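Local coordinates for protein S12 family peptidase (Streptomyces sp. 82F2, PDB 3WWX) that probably hydrolyses amide bonds with D-stereospecificity, as a secreted peptidase of the S12 family built on the serine beta-lactamase fold, at residues A[62-67]-A[258-263]. Residues are numbered along the deposited sequence; the frame is centred on the assembly and turned at random.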
loop_
_atom_site.group_PDB
_atom_site.type_symbol
_atom_site.label_atom_id
_atom_site.label_comp_id
_atom_site.label_asym_id
_atom_site.label_seq_id
_atom_site.Cartn_x
_atom_site.Cartn_y
_atom_site.Cartn_z
ATOM N N VAL A 62 -2.191 -6.057 -11.233
ATOM C CA VAL A 62 -2.308 -7.422 -11.755
ATOM C C VAL A 62 -3.738 -7.703 -12.183
ATOM O O VAL A 62 -3.974 -8.242 -13.266
ATOM C CB VAL A 62 -1.846 -8.452 -10.723
ATOM C CG1 VAL A 62 -2.212 -9.867 -11.162
ATOM C CG2 VAL A 62 -0.361 -8.324 -10.496
ATOM N N LEU A 63 -4.720 -7.345 -11.358
ATOM C CA LEU A 63 -6.107 -7.625 -11.713
ATOM C C LEU A 63 -6.530 -6.845 -12.937
ATOM O O LEU A 63 -7.308 -7.345 -13.748
ATOM C CB LEU A 63 -7.048 -7.339 -10.553
ATOM C CG LEU A 63 -7.059 -8.501 -9.578
ATOM C CD1 LEU A 63 -7.594 -8.039 -8.248
ATOM C CD2 LEU A 63 -7.908 -9.654 -10.121
ATOM N N LEU A 64 -6.037 -5.621 -13.084
ATOM C CA LEU A 64 -6.346 -4.857 -14.292
ATOM C C LEU A 64 -5.703 -5.458 -15.541
ATOM O O LEU A 64 -6.320 -5.442 -16.612
ATOM C CB LEU A 64 -5.970 -3.383 -14.081
ATOM C CG LEU A 64 -6.972 -2.641 -13.189
ATOM C CD1 LEU A 64 -6.330 -1.425 -12.530
ATOM C CD2 LEU A 64 -8.192 -2.214 -14.005
ATOM N N GLN A 65 -4.502 -5.997 -15.422
ATOM C CA GLN A 65 -3.921 -6.739 -16.532
ATOM C C GLN A 65 -4.752 -7.963 -16.866
ATOM O O GLN A 65 -5.002 -8.237 -18.044
ATOM C CB GLN A 65 -2.488 -7.151 -16.242
ATOM C CG GLN A 65 -1.490 -6.002 -16.180
ATOM C CD GLN A 65 -0.071 -6.498 -16.189
ATOM O OE1 GLN A 65 0.189 -7.685 -15.986
ATOM N NE2 GLN A 65 0.874 -5.597 -16.449
ATOM N N LEU A 66 -5.177 -8.711 -15.858
ATOM C CA LEU A 66 -5.960 -9.915 -16.124
ATOM C C LEU A 66 -7.268 -9.569 -16.826
ATOM O O LEU A 66 -7.709 -10.299 -17.716
ATOM C CB LEU A 66 -6.214 -10.704 -14.832
ATOM C CG LEU A 66 -4.970 -11.299 -14.173
ATOM C CD1 LEU A 66 -5.319 -11.784 -12.774
ATOM C CD2 LEU A 66 -4.383 -12.437 -15.025
ATOM N N GLN A 67 -7.874 -8.445 -16.453
ATOM C CA GLN A 67 -9.087 -7.996 -17.120
ATOM C C GLN A 67 -8.784 -7.628 -18.579
ATOM O O GLN A 67 -9.577 -7.940 -19.481
ATOM C CB GLN A 67 -9.753 -6.830 -16.385
ATOM C CG GLN A 67 -10.944 -6.259 -17.158
ATOM C CD GLN A 67 -11.701 -5.191 -16.420
ATOM O OE1 GLN A 67 -12.846 -5.400 -15.999
ATOM N NE2 GLN A 67 -11.086 -4.021 -16.275
ATOM N N ARG A 258 2.617 2.125 -19.032
ATOM C CA ARG A 258 3.493 1.062 -19.520
ATOM C C ARG A 258 3.102 -0.327 -19.030
ATOM O O ARG A 258 3.628 -1.319 -19.534
ATOM C CB ARG A 258 4.949 1.344 -19.177
ATOM C CG ARG A 258 5.367 2.727 -19.585
ATOM C CD ARG A 258 6.831 2.827 -19.907
ATOM N NE ARG A 258 7.219 4.229 -20.053
ATOM C CZ ARG A 258 8.219 4.684 -20.794
ATOM N NH1 ARG A 258 8.957 3.865 -21.526
ATOM N NH2 ARG A 258 8.471 5.978 -20.783
ATOM N N LEU A 259 2.203 -0.409 -18.046
ATOM C CA LEU A 259 1.778 -1.687 -17.483
ATOM C C LEU A 259 0.335 -2.027 -17.809
ATOM O O LEU A 259 -0.119 -3.131 -17.529
ATOM C CB LEU A 259 1.927 -1.642 -15.954
ATOM C CG LEU A 259 3.357 -1.549 -15.439
ATOM C CD1 LEU A 259 3.402 -1.266 -13.933
ATOM C CD2 LEU A 259 4.073 -2.850 -15.725
ATOM N N LEU A 260 -0.398 -1.073 -18.365
ATOM C CA LEU A 260 -1.839 -1.221 -18.585
ATOM C C LEU A 260 -2.252 -0.516 -19.860
ATOM O O LEU A 260 -1.755 0.571 -20.155
ATOM C CB LEU A 260 -2.634 -0.591 -17.449
ATOM C CG LEU A 260 -2.499 -1.200 -16.050
ATOM C CD1 LEU A 260 -3.257 -0.365 -15.051
ATOM C CD2 LEU A 260 -3.013 -2.636 -16.034
ATOM N N PRO A 261 -3.192 -1.108 -20.611
ATOM C CA PRO A 261 -3.752 -0.341 -21.727
ATOM C C PRO A 261 -4.598 0.838 -21.235
ATOM O O PRO A 261 -4.947 0.939 -20.043
ATOM C CB PRO A 261 -4.598 -1.376 -22.483
ATOM C CG PRO A 261 -4.958 -2.386 -21.461
ATOM C CD PRO A 261 -3.834 -2.419 -20.452
ATOM N N LYS A 262 -4.941 1.726 -22.162
ATOM C CA LYS A 262 -5.659 2.956 -21.838
ATOM C C LYS A 262 -6.918 2.712 -21.029
ATOM O O LYS A 262 -7.181 3.430 -20.065
ATOM C CB LYS A 262 -6.051 3.689 -23.136
ATOM C CG LYS A 262 -7.103 4.814 -22.962
ATOM C CD LYS A 262 -8.062 4.924 -24.152
ATOM C CE LYS A 262 -7.355 5.430 -25.397
ATOM N NZ LYS A 262 -8.314 5.761 -26.513
ATOM N N SER A 263 -7.728 1.742 -21.441
ATOM C CA SER A 263 -9.015 1.532 -20.785
ATOM C C SER A 263 -8.772 1.121 -19.343
ATOM O O SER A 263 -9.489 1.539 -18.442
ATOM C CB SER A 263 -9.839 0.452 -21.499
ATOM O OG SER A 263 -9.117 -0.762 -21.570
#
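In this beta-lactamase-type fold, the C-terminal half of helix 55-68 is held against the linker between helices 244-255 and 262-268 by Gln65 and Leu64, which meet Leu259 and Leu260. Gln65 supplies the polar half of the contact. Its chain runs extended beyond CG (chi2 -168°), carrying the amide across to the linker, where NE2 of Gln65 donates a hydrogen bond to the carbonyl O of Leu259 at 2.9 Å. The bond is fairly straight, 158° at the hydrogen; NE2 lies in the carbonyl plane on a lone pair of that oxygen, and the oxygen in turn sits close to the plane of the Gln65 amide. At its other end the amide is gripped too: OE1 accepts a hydrogen bond from Arg185 of helix 178-187, and partners on both ends fix which way the amide is flipped. Through its two ends the Gln65 amide bridges the linker and helix 178-187.

Alongside this bond, the end of the Leu260 side chain reaches the helix. CD2 of Leu260 reaches CB of Leu64 at 3.6 Å and CG of Gln65 at 3.7 Å, so one methyl touches two successive residues of the helix. The Leu260 side chain lies roughly at right angles to that of Gln65, whose aliphatic stem thus forms part of the apolar surface. Met268, the last residue of helix 262-268, touches both Leu64 and Leu260, so that helix, N-capped by Pro261, also packs on the pair. The contact is structural packing near the periphery of the chain. Between the two leucines, the methyls meet more loosely, CD1 of Leu64 standing 4.1 Å from CD1 of Leu260.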